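Local coordinates for SusD superfamily protein (Parabacteroides distasonis, PDB 3OTN) that probably binds carbohydrate or another nutrient at the bacterial outer membrane, like its SusD relatives, at residues L46-M51 against S62-F67; K119-A123 against I164-E170; L231-Y235 against G391-L395; Q306-Y312 against Y334-F340. All blocks are in the same frame, centred on the assembly; numbering follows the deposited sequence.

Interaction 1: L46-M51 against S62-F67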
# COMPACT_ATOMS: atom_id res chain seq x y z
N LEU A 46 -2.18 -8.68 3.81
CA LEU A 46 -1.56 -9.92 3.38
C LEU A 46 -1.81 -10.25 1.93
O LEU A 46 -0.94 -10.90 1.32
CB LEU A 46 -1.98 -11.10 4.27
CG LEU A 46 -1.67 -11.05 5.76
CD1 LEU A 46 -2.32 -12.21 6.47
CD2 LEU A 46 -0.14 -11.00 6.07
N LEU A 47 -2.95 -9.83 1.37
CA LEU A 47 -3.29 -10.11 -0.04
C LEU A 47 -2.21 -9.62 -0.98
O LEU A 47 -1.87 -10.29 -1.97
CB LEU A 47 -4.63 -9.45 -0.46
CG LEU A 47 -5.14 -9.77 -1.89
CD1 LEU A 47 -5.43 -11.27 -2.09
CD2 LEU A 47 -6.40 -8.95 -2.25
N LEU A 48 -1.67 -8.44 -0.67
CA LEU A 48 -0.68 -7.77 -1.50
C LEU A 48 0.75 -8.17 -1.19
O LEU A 48 1.66 -7.72 -1.87
CB LEU A 48 -0.85 -6.26 -1.39
CG LEU A 48 -2.25 -5.68 -1.67
CD1 LEU A 48 -2.23 -4.17 -1.46
CD2 LEU A 48 -2.75 -6.01 -3.06
N GLU A 49 0.96 -9.00 -0.18
CA GLU A 49 2.29 -9.55 0.13
C GLU A 49 2.45 -11.01 -0.18
O GLU A 49 3.58 -11.49 -0.37
CB GLU A 49 2.64 -9.30 1.60
CG GLU A 49 2.64 -7.78 1.98
CD GLU A 49 3.66 -6.96 1.19
OE1 GLU A 49 4.74 -7.48 0.82
OE2 GLU A 49 3.38 -5.78 0.93
N TYR A 50 1.35 -11.74 -0.20
CA TYR A 50 1.46 -13.21 -0.35
C TYR A 50 1.82 -13.72 -1.72
O TYR A 50 2.26 -14.88 -1.82
CB TYR A 50 0.22 -13.91 0.19
CG TYR A 50 0.14 -14.09 1.70
CD1 TYR A 50 1.22 -13.88 2.55
CD2 TYR A 50 -1.03 -14.59 2.26
CE1 TYR A 50 1.12 -14.15 3.91
CE2 TYR A 50 -1.14 -14.83 3.61
CZ TYR A 50 -0.07 -14.60 4.43
OH TYR A 50 -0.22 -14.89 5.78
N MSE A 51 1.73 -12.90 -2.77
CA MSE A 51 2.10 -13.38 -4.09
C MSE A 51 3.45 -12.88 -4.59
O MSE A 51 3.88 -13.33 -5.64
CB MSE A 51 1.04 -13.07 -5.14
CG MSE A 51 -0.28 -13.79 -4.91
SE MSE A 51 -0.12 -15.73 -5.07
CE MSE A 51 1.06 -16.02 -6.48
N SER A 62 -3.86 -18.29 8.05
CA SER A 62 -3.72 -17.11 7.17
C SER A 62 -3.98 -17.42 5.70
O SER A 62 -4.01 -16.49 4.88
CB SER A 62 -2.34 -16.48 7.30
OG SER A 62 -1.31 -17.42 7.07
N ASN A 63 -4.16 -18.70 5.38
CA ASN A 63 -4.39 -19.15 4.00
C ASN A 63 -3.18 -18.83 3.11
O ASN A 63 -3.34 -18.82 1.89
CB ASN A 63 -5.71 -18.57 3.42
CG ASN A 63 -6.15 -19.22 2.09
OD1 ASN A 63 -5.85 -20.40 1.86
ND2 ASN A 63 -6.87 -18.46 1.23
N TYR A 64 -1.99 -18.63 3.70
CA TYR A 64 -0.80 -18.46 2.85
C TYR A 64 -0.70 -19.63 1.88
O TYR A 64 -0.32 -19.41 0.73
CB TYR A 64 0.54 -18.32 3.61
CG TYR A 64 1.74 -18.25 2.67
CD1 TYR A 64 1.78 -17.32 1.63
CD2 TYR A 64 2.79 -19.16 2.77
CE1 TYR A 64 2.86 -17.27 0.74
CE2 TYR A 64 3.87 -19.10 1.91
CZ TYR A 64 3.89 -18.17 0.88
OH TYR A 64 4.95 -18.14 0.01
N LYS A 65 -1.07 -20.85 2.33
CA LYS A 65 -0.99 -22.05 1.49
C LYS A 65 -1.56 -21.92 0.08
O LYS A 65 -0.90 -22.34 -0.86
CB LYS A 65 -1.64 -23.28 2.17
N ASP A 66 -2.78 -21.39 -0.06
CA ASP A 66 -3.39 -21.17 -1.41
C ASP A 66 -2.42 -20.37 -2.33
O ASP A 66 -2.25 -20.68 -3.51
CB ASP A 66 -4.68 -20.35 -1.32
CG ASP A 66 -5.92 -21.17 -1.03
OD1 ASP A 66 -5.84 -22.34 -0.62
OD2 ASP A 66 -7.01 -20.56 -1.17
N PHE A 67 -1.82 -19.33 -1.77
CA PHE A 67 -0.94 -18.41 -2.49
C PHE A 67 0.38 -19.11 -2.81
O PHE A 67 0.83 -19.08 -3.95
CB PHE A 67 -0.73 -17.11 -1.69
CG PHE A 67 -2.02 -16.39 -1.37
CD1 PHE A 67 -2.74 -16.74 -0.25
CD2 PHE A 67 -2.53 -15.42 -2.21
CE1 PHE A 67 -3.95 -16.13 0.06
CE2 PHE A 67 -3.76 -14.79 -1.91
CZ PHE A 67 -4.45 -15.15 -0.75
O HOH W 1 4.35 -16.83 -2.39
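Tyr50 lays one face of its ring against Tyr64 and packs its CB over the ring of Phe67, making these three residues an aromatic cluster between the segment 46-51, in the loop after strand 42-43, and the first turn of the short helix 64-68. The Tyr64 ring meets Tyr50 edge-to-face, with centroids 4.9 Å apart and planes at 57°, and Tyr64 CB adds a CH-pi contact over the same ring, 4.0 Å from its centroid. The Phe67 ring lies oblique to that of Tyr50, but Tyr50 CB sits over its face, 4.1 Å from the centroid. Two more side chains of 46-51 close around Phe67: Leu47 CD1 comes within 3.9 Å of Phe67 CE2, and the selenium of selenomethionine Met51 lies at the ring edge, 5.1 Å from the centroid, in a Met-aromatic contact. Within 46-51, Tyr50 N bonds to Leu46 O at 2.9 Å. The Tyr50 hydroxyl hydrogen-bonds to Ser284 O, outside the two segments, and Tyr50 OH also lies 3.0 Å from Ser62 OG. Every touching residue is buried, yet one water enters the interface: it donates to Tyr50 O at 2.9 Å and lies 2.8 Å from Tyr64 OH.

Interaction 2: K119-A123 against I164-E170; sequences KFMRA and IIPDLLE. With ACT (acetate ion), chain F; EDO (1,2-ethanediol), chain R.
Arg122 and Asp167 form a two-pronged salt bridge: Arg122 NE donates to Asp167 OD2 at 2.8 Å and Arg122 NH2 to Asp167 OD1 at 2.9 Å, both nearly linear. The arginine reaches across with chi1 and chi2 t and chi3 p, while Asp167 has chi1 m and its carboxylate edge-on to the guanidinium. Arg122 NH1 also bonds to Asn94 of helix 79-100, so the polar network reaches a third helix. A second salt bridge joins Lys119 NZ to Glu170 OE1 at 2.7 Å, the lysine extended (m, then t throughout); an acetate, probably from the crystallisation liquor, takes a weak hydrogen bond from the same NZ. Both segments are helical, the second kinked at Pro166, and run nearly antiparallel (signed crossing angle -153°, closest approach of the segment axes 8.2 Å). Register sets Lys119 against Asp167, Phe120 against Leu168 and Ala123 against Ile164, the last with CA atoms 4.4 Å apart. Ala123 CB packs 3.6 Å from Leu168 CG and 4.1 Å from Ile164 CG2; Phe120 CD1 touches Leu168 CD2 at 4.1 Å. Such antiparallel helix pairs are characteristic of the TPR-like helical part of SusD proteins. A small alanine permits the close approach, and the two salt bridges pair the charges of Lys119 and Arg122 along one side of the apolar seam.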
# COMPACT_ATOMS: atom_id res chain seq x y z
N LYS A 119 -13.61 13.25 -3.84
CA LYS A 119 -13.22 12.78 -5.17
C LYS A 119 -11.88 12.06 -5.10
O LYS A 119 -11.70 11.04 -5.78
CB LYS A 119 -13.17 13.90 -6.19
CG LYS A 119 -14.54 14.40 -6.60
CD LYS A 119 -14.37 15.67 -7.42
CE LYS A 119 -15.72 16.33 -7.75
NZ LYS A 119 -15.51 17.49 -8.67
N PHE A 120 -10.94 12.58 -4.31
CA PHE A 120 -9.68 11.87 -4.07
C PHE A 120 -9.97 10.45 -3.59
O PHE A 120 -9.38 9.50 -4.11
CB PHE A 120 -8.78 12.60 -3.05
CG PHE A 120 -7.67 11.75 -2.48
CD1 PHE A 120 -6.41 11.69 -3.10
CD2 PHE A 120 -7.88 11.01 -1.33
CE1 PHE A 120 -5.38 10.90 -2.57
CE2 PHE A 120 -6.87 10.19 -0.81
CZ PHE A 120 -5.60 10.16 -1.43
N MSE A 121 -10.90 10.31 -2.63
CA MSE A 121 -11.14 9.01 -2.01
C MSE A 121 -11.75 8.01 -2.99
O MSE A 121 -11.43 6.82 -2.96
CB MSE A 121 -12.04 9.14 -0.76
CG MSE A 121 -11.63 8.19 0.35
SE MSE A 121 -9.97 8.66 1.17
CE MSE A 121 -10.72 10.11 2.17
N ARG A 122 -12.67 8.49 -3.82
CA ARG A 122 -13.31 7.65 -4.78
C ARG A 122 -12.26 7.12 -5.75
O ARG A 122 -12.25 5.94 -6.05
CB ARG A 122 -14.45 8.39 -5.49
CG ARG A 122 -15.11 7.51 -6.51
CD ARG A 122 -16.39 8.04 -7.00
NE ARG A 122 -16.24 9.24 -7.80
CZ ARG A 122 -17.25 9.99 -8.20
NH1 ARG A 122 -18.51 9.66 -7.90
NH2 ARG A 122 -17.01 11.09 -8.91
N ALA A 123 -11.40 8.01 -6.24
CA ALA A 123 -10.29 7.63 -7.08
C ALA A 123 -9.40 6.59 -6.41
O ALA A 123 -8.96 5.66 -7.08
CB ALA A 123 -9.45 8.85 -7.52
N ILE A 164 -11.26 7.60 -12.18
CA ILE A 164 -10.05 7.87 -11.42
C ILE A 164 -9.38 9.18 -11.86
O ILE A 164 -9.13 10.05 -11.03
CB ILE A 164 -9.07 6.69 -11.51
CG1 ILE A 164 -9.68 5.41 -10.94
CG2 ILE A 164 -7.75 7.01 -10.81
CD1 ILE A 164 -8.79 4.15 -11.16
N ILE A 165 -9.08 9.31 -13.15
CA ILE A 165 -8.33 10.48 -13.63
C ILE A 165 -9.15 11.77 -13.52
O ILE A 165 -8.65 12.75 -12.95
CB ILE A 165 -7.71 10.24 -15.01
CG1 ILE A 165 -6.61 9.17 -14.88
CG2 ILE A 165 -7.18 11.53 -15.61
CD1 ILE A 165 -6.16 8.55 -16.26
N PRO A 166 -10.40 11.77 -14.00
CA PRO A 166 -11.17 13.02 -13.84
C PRO A 166 -11.37 13.45 -12.39
O PRO A 166 -11.31 14.64 -12.11
CB PRO A 166 -12.51 12.72 -14.52
CG PRO A 166 -12.24 11.61 -15.47
CD PRO A 166 -11.13 10.78 -14.84
N ASP A 167 -11.57 12.51 -11.47
CA ASP A 167 -11.71 12.85 -10.04
C ASP A 167 -10.45 13.56 -9.55
O ASP A 167 -10.52 14.60 -8.89
CB ASP A 167 -11.94 11.57 -9.17
CG ASP A 167 -13.40 11.09 -9.16
OD1 ASP A 167 -14.30 11.72 -9.76
OD2 ASP A 167 -13.67 10.03 -8.52
N LEU A 168 -9.30 13.00 -9.90
CA LEU A 168 -8.03 13.52 -9.41
C LEU A 168 -7.70 14.86 -10.09
O LEU A 168 -7.21 15.76 -9.44
CB LEU A 168 -6.91 12.50 -9.59
CG LEU A 168 -7.03 11.35 -8.57
CD1 LEU A 168 -6.08 10.20 -8.84
CD2 LEU A 168 -6.82 11.84 -7.13
N LEU A 169 -8.04 15.00 -11.37
CA LEU A 169 -7.74 16.25 -12.07
C LEU A 169 -8.61 17.38 -11.52
O LEU A 169 -8.17 18.54 -11.45
CB LEU A 169 -7.94 16.11 -13.58
CG LEU A 169 -6.96 15.21 -14.33
CD1 LEU A 169 -7.44 15.08 -15.80
CD2 LEU A 169 -5.50 15.70 -14.26
N GLU A 170 -9.84 17.06 -11.14
CA GLU A 170 -10.70 18.07 -10.50
C GLU A 170 -10.17 18.37 -9.10
O GLU A 170 -10.05 19.56 -8.72
CB GLU A 170 -12.14 17.60 -10.47
CG GLU A 170 -12.74 17.46 -11.92
CD GLU A 170 -14.08 16.73 -11.98
OE1 GLU A 170 -14.66 16.38 -10.93
OE2 GLU A 170 -14.56 16.50 -13.10
C ACT F . -14.37 19.86 -6.81
O ACT F . -13.60 19.43 -7.71
OXT ACT F . -13.78 20.21 -5.76
CH3 ACT F . -15.88 19.94 -6.96
C1 EDO R . -22.12 11.33 -7.18
O1 EDO R . -23.52 11.15 -7.01
C2 EDO R . -21.85 11.79 -8.60
O2 EDO R . -20.54 11.37 -9.02

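Interaction 3: L231-Y235 against G391-L395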
# COMPACT_ATOMS: atom_id res chain seq x y z
N LEU A 231 12.77 13.69 3.81
CA LEU A 231 13.15 12.30 4.03
C LEU A 231 13.53 12.09 5.51
O LEU A 231 14.17 12.93 6.13
CB LEU A 231 14.34 11.93 3.13
CG LEU A 231 14.07 11.70 1.65
CD1 LEU A 231 15.41 11.45 0.91
CD2 LEU A 231 13.10 10.56 1.41
N PHE A 232 13.12 10.96 6.08
CA PHE A 232 13.59 10.55 7.40
C PHE A 232 15.07 10.22 7.29
O PHE A 232 15.52 9.70 6.28
CB PHE A 232 12.86 9.28 7.89
CG PHE A 232 11.41 9.48 8.18
CD1 PHE A 232 10.98 10.54 8.97
CD2 PHE A 232 10.47 8.58 7.70
CE1 PHE A 232 9.61 10.73 9.25
CE2 PHE A 232 9.09 8.77 7.98
CZ PHE A 232 8.69 9.83 8.74
N THR A 233 15.82 10.51 8.34
CA THR A 233 17.26 10.26 8.35
C THR A 233 17.56 8.83 8.71
O THR A 233 18.62 8.32 8.39
CB THR A 233 17.99 11.23 9.30
OG1 THR A 233 17.43 11.10 10.62
CG2 THR A 233 17.79 12.65 8.82
N ASP A 234 16.64 8.18 9.41
CA ASP A 234 16.81 6.75 9.70
C ASP A 234 15.49 5.98 9.61
O ASP A 234 14.46 6.56 9.28
CB ASP A 234 17.49 6.58 11.05
CG ASP A 234 16.63 7.00 12.19
OD1 ASP A 234 15.42 7.25 11.98
OD2 ASP A 234 17.18 7.07 13.31
N TYR A 235 15.51 4.70 9.92
CA TYR A 235 14.36 3.81 9.71
C TYR A 235 13.44 3.71 10.88
O TYR A 235 12.30 3.29 10.71
CB TYR A 235 14.84 2.43 9.30
CG TYR A 235 15.71 2.52 8.07
CD1 TYR A 235 15.21 3.03 6.87
CD2 TYR A 235 17.03 2.12 8.10
CE1 TYR A 235 16.02 3.13 5.73
CE2 TYR A 235 17.85 2.22 6.98
CZ TYR A 235 17.33 2.72 5.79
OH TYR A 235 18.15 2.80 4.70
N GLY A 391 22.37 6.44 0.30
CA GLY A 391 23.15 7.04 1.42
C GLY A 391 22.55 6.79 2.80
O GLY A 391 23.27 6.47 3.74
N ARG A 392 21.24 6.94 2.93
CA ARG A 392 20.54 6.57 4.14
C ARG A 392 20.79 5.09 4.50
O ARG A 392 20.93 4.76 5.67
CB ARG A 392 19.06 6.85 4.00
CG ARG A 392 18.24 6.48 5.21
CD ARG A 392 16.86 7.00 5.10
NE ARG A 392 16.10 6.51 3.96
CZ ARG A 392 14.93 7.03 3.56
NH1 ARG A 392 14.37 8.04 4.22
NH2 ARG A 392 14.28 6.51 2.52
N ALA A 393 20.86 4.22 3.48
CA ALA A 393 21.19 2.79 3.70
C ALA A 393 22.70 2.50 3.88
O ALA A 393 23.09 1.33 3.91
CB ALA A 393 20.61 1.94 2.56
N GLY A 394 23.54 3.52 4.03
CA GLY A 394 24.97 3.33 4.22
C GLY A 394 25.73 2.86 3.01
O GLY A 394 26.87 2.42 3.14
N LEU A 395 25.12 2.96 1.83
CA LEU A 395 25.69 2.51 0.58
C LEU A 395 26.32 3.66 -0.17
O LEU A 395 25.86 4.81 -0.10
CB LEU A 395 24.60 1.91 -0.30
CG LEU A 395 23.83 0.73 0.29
CD1 LEU A 395 22.69 0.32 -0.62
CD2 LEU A 395 24.80 -0.44 0.62
O HOH W 2 19.97 5.70 8.34
O HOH W 3 17.19 4.22 2.50
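A Schellman motif ends helix 380-392 here, and the last helical side chain, Arg392, reaches from it to the loop 231-235. Its chi1 and chi2 are both t, which extends the chain, and chi3 turns to p, bringing the guanidinium alongside the loop backbone. There Arg392 NH1 donates to Phe232 O at 2.9 Å, and Leu231, with chi1 m and chi2 t, brings CD2 within 4.0 Å of Arg392 NH1. The charge is met beyond the loop, by salt bridges to Asp417 and Glu248; Glu248 also accepts from Phe232 N, so one carboxylate serves both partners. Tyr235, chi1 m, swings its ring back so that its hydroxyl lies against the helix end, with Tyr235 OH 3.2 Å from Ala393 CA and 3.7 Å from Arg392 CG. The Phe232 ring leads the other way and meets Phe249 edge-to-face. Gly394 takes the C-prime position with phi 72°, a conformation that favours glycine; Gly394 N bonds to Gly391 O at 3.0 Å and Leu395 N to Arg390 O. Two waters bridge the segments. One donates to Thr233 O at 2.9 Å and Arg392 O at 3.0 Å; the other accepts from Tyr235 OH at 2.8 Å and from Arg392 NE at 2.9 Å.

Interaction 4: Q306-Y312 against Y334-F340. With EDO (1,2-ethanediol), chain O.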
# COMPACT_ATOMS: atom_id res chain seq x y z
N GLN A 306 17.02 -3.06 12.22
CA GLN A 306 16.67 -2.02 11.26
C GLN A 306 15.39 -2.54 10.64
O GLN A 306 14.37 -2.47 11.29
CB GLN A 306 17.83 -1.75 10.29
CG GLN A 306 19.04 -1.13 11.04
CD GLN A 306 18.78 0.29 11.59
OE1 GLN A 306 17.90 1.00 11.13
NE2 GLN A 306 19.59 0.69 12.54
N TYR A 307 15.42 -3.08 9.43
CA TYR A 307 14.20 -3.63 8.84
C TYR A 307 13.87 -5.03 9.33
O TYR A 307 12.69 -5.44 9.29
CB TYR A 307 14.32 -3.61 7.32
CG TYR A 307 13.96 -2.32 6.62
CD1 TYR A 307 13.69 -1.13 7.31
CD2 TYR A 307 13.89 -2.29 5.24
CE1 TYR A 307 13.31 0.02 6.63
CE2 TYR A 307 13.49 -1.14 4.55
CZ TYR A 307 13.22 0.02 5.25
OH TYR A 307 12.87 1.17 4.58
N PHE A 308 14.89 -5.75 9.79
CA PHE A 308 14.74 -7.13 10.22
C PHE A 308 15.33 -7.33 11.61
O PHE A 308 16.19 -6.55 12.05
CB PHE A 308 15.40 -8.09 9.20
CG PHE A 308 14.92 -7.88 7.80
CD1 PHE A 308 13.61 -8.16 7.46
CD2 PHE A 308 15.75 -7.27 6.85
CE1 PHE A 308 13.15 -7.92 6.17
CE2 PHE A 308 15.29 -6.99 5.58
CZ PHE A 308 14.00 -7.33 5.22
N PHE A 309 14.86 -8.38 12.28
CA PHE A 309 15.44 -8.83 13.56
C PHE A 309 15.46 -10.34 13.66
O PHE A 309 14.78 -11.04 12.91
CB PHE A 309 14.82 -8.14 14.79
CG PHE A 309 13.43 -8.59 15.19
CD1 PHE A 309 12.36 -8.59 14.29
CD2 PHE A 309 13.15 -8.90 16.53
CE1 PHE A 309 11.05 -8.94 14.70
CE2 PHE A 309 11.85 -9.25 16.95
CZ PHE A 309 10.80 -9.27 16.04
N THR A 310 16.33 -10.83 14.54
CA THR A 310 16.63 -12.26 14.68
C THR A 310 16.73 -12.70 16.14
O THR A 310 16.87 -13.89 16.42
CB THR A 310 17.99 -12.59 14.02
OG1 THR A 310 19.01 -11.85 14.68
CG2 THR A 310 18.01 -12.24 12.55
N ASN A 311 16.73 -11.75 17.08
CA ASN A 311 16.67 -12.05 18.48
C ASN A 311 15.87 -10.97 19.24
O ASN A 311 15.71 -9.83 18.77
CB ASN A 311 18.09 -12.21 19.05
CG ASN A 311 18.85 -10.89 19.11
OD1 ASN A 311 18.45 -9.97 19.80
ND2 ASN A 311 19.96 -10.81 18.38
N TYR A 312 15.36 -11.34 20.41
CA TYR A 312 14.65 -10.40 21.29
C TYR A 312 14.72 -10.98 22.70
O TYR A 312 15.64 -11.73 22.99
CB TYR A 312 13.22 -10.09 20.78
CG TYR A 312 12.74 -8.71 21.17
CD1 TYR A 312 13.28 -7.56 20.59
CD2 TYR A 312 11.75 -8.54 22.15
CE1 TYR A 312 12.86 -6.26 20.99
CE2 TYR A 312 11.33 -7.25 22.55
CZ TYR A 312 11.89 -6.13 21.96
OH TYR A 312 11.47 -4.90 22.37
N TYR A 334 14.93 -14.81 10.30
CA TYR A 334 14.66 -13.39 10.10
C TYR A 334 13.17 -13.09 10.29
O TYR A 334 12.30 -13.82 9.81
CB TYR A 334 15.08 -12.94 8.71
CG TYR A 334 16.54 -13.21 8.37
CD1 TYR A 334 17.57 -12.56 9.03
CD2 TYR A 334 16.88 -14.07 7.31
CE1 TYR A 334 18.91 -12.78 8.69
CE2 TYR A 334 18.20 -14.31 6.96
CZ TYR A 334 19.22 -13.65 7.64
OH TYR A 334 20.53 -13.91 7.26
N TYR A 335 12.90 -11.99 10.98
CA TYR A 335 11.56 -11.45 11.09
C TYR A 335 11.57 -9.96 10.76
O TYR A 335 12.62 -9.29 10.88
CB TYR A 335 11.03 -11.69 12.50
CG TYR A 335 10.85 -13.16 12.77
CD1 TYR A 335 9.64 -13.80 12.48
CD2 TYR A 335 11.91 -13.95 13.25
CE1 TYR A 335 9.47 -15.18 12.68
CE2 TYR A 335 11.76 -15.33 13.45
CZ TYR A 335 10.53 -15.94 13.17
OH TYR A 335 10.36 -17.29 13.37
N ILE A 336 10.43 -9.46 10.31
CA ILE A 336 10.28 -8.05 10.01
C ILE A 336 10.17 -7.21 11.28
O ILE A 336 9.27 -7.40 12.08
CB ILE A 336 9.09 -7.78 9.07
CG1 ILE A 336 9.38 -8.41 7.70
CG2 ILE A 336 8.92 -6.23 8.94
CD1 ILE A 336 8.13 -8.89 6.90
N TYR A 337 11.14 -6.31 11.43
CA TYR A 337 11.23 -5.33 12.51
C TYR A 337 10.80 -3.93 12.05
O TYR A 337 10.63 -3.04 12.89
CB TYR A 337 12.69 -5.24 12.99
CG TYR A 337 12.90 -4.69 14.37
CD1 TYR A 337 12.43 -5.36 15.50
CD2 TYR A 337 13.60 -3.48 14.58
CE1 TYR A 337 12.65 -4.85 16.80
CE2 TYR A 337 13.80 -2.98 15.88
CZ TYR A 337 13.34 -3.67 16.97
OH TYR A 337 13.55 -3.18 18.24
N LYS A 338 10.58 -3.75 10.75
CA LYS A 338 10.28 -2.42 10.15
C LYS A 338 9.13 -1.66 10.82
O LYS A 338 9.16 -0.42 10.94
CB LYS A 338 10.01 -2.65 8.66
CG LYS A 338 9.98 -1.46 7.79
CD LYS A 338 10.02 -1.92 6.33
CE LYS A 338 9.79 -0.76 5.43
NZ LYS A 338 10.02 -1.06 4.00
N PHE A 339 8.17 -2.41 11.36
CA PHE A 339 6.95 -1.85 11.95
C PHE A 339 6.81 -2.17 13.44
O PHE A 339 5.72 -2.16 13.96
CB PHE A 339 5.75 -2.38 11.18
CG PHE A 339 5.90 -2.23 9.68
CD1 PHE A 339 6.02 -0.98 9.10
CD2 PHE A 339 5.93 -3.35 8.84
CE1 PHE A 339 6.13 -0.82 7.72
CE2 PHE A 339 6.05 -3.20 7.46
CZ PHE A 339 6.14 -1.94 6.90
N PHE A 340 7.93 -2.36 14.12
CA PHE A 340 7.97 -2.76 15.53
C PHE A 340 7.78 -1.55 16.47
O PHE A 340 8.72 -0.87 16.90
CB PHE A 340 9.28 -3.51 15.76
CG PHE A 340 9.36 -4.28 17.05
CD1 PHE A 340 9.73 -3.65 18.25
CD2 PHE A 340 9.19 -5.67 17.05
CE1 PHE A 340 9.86 -4.41 19.43
CE2 PHE A 340 9.29 -6.39 18.19
CZ PHE A 340 9.64 -5.77 19.40
C1 EDO O . 20.85 -14.45 17.07
O1 EDO O . 20.85 -13.03 16.87
C2 EDO O . 21.68 -15.11 15.96
O2 EDO O . 20.95 -15.06 14.74
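One carbonyl, Tyr307 O, receives two consecutive amides: Tyr337 N at 2.8 Å and, weakly, Lys338 N at 3.1 Å, where the chain leaves strand 334-336 for the type I turn 337-340. Next to this, strands 308-312 and 334-336 pair antiparallel. Phe309 and Tyr335 are the hydrogen-bonded pair, Phe309 N to Tyr335 O at 2.8 Å and Tyr335 N to Phe309 O at 2.9 Å; Phe308 and Ile336 are the non-hydrogen-bonded pair. Strand 308-312 is the middle of a three-stranded sheet, with 329-331 on its other edge. The chain turns a corner at Thr310, after which Tyr312 reaches Phe340 in an aromatic cluster with Phe309 and Tyr337: the edge of Phe340 points at the face of Phe309, centroids 5.4 Å apart, and Phe309 CG touches Tyr337 CD1 at 3.4 Å. Lys338 CD lies over the Tyr307 ring, 3.7 Å from its centroid, while Lys338 NZ continues to Glu421 and Cys419. Few backbone bonds thus join the segments, and much of the buried surface comes from aromatic residues, including Phe309, Tyr337, Tyr307 and Phe340.

From the N terminus, interaction 1 closes a short loop, bringing 62-67, on helix 64-68, back against 46-51. Interaction 2 follows in series and pairs helices 108-133 and 156-172, about 30 Å away between centres and on the opposite side of the chain's centre. Interaction 3 then closes the longest excursion, joining the loop after helix 210-225 to the end of helix 380-392, with 155 residues between. Interaction 4 is nested inside that excursion and ties two strands of the small sheet together. No pair crosses. Interactions 3 and 4 touch directly: Tyr235 CD1 lies 3.6 Å from Tyr307 CE1, their rings edge-to-face, so the loop, helix end and sheet form one continuous region.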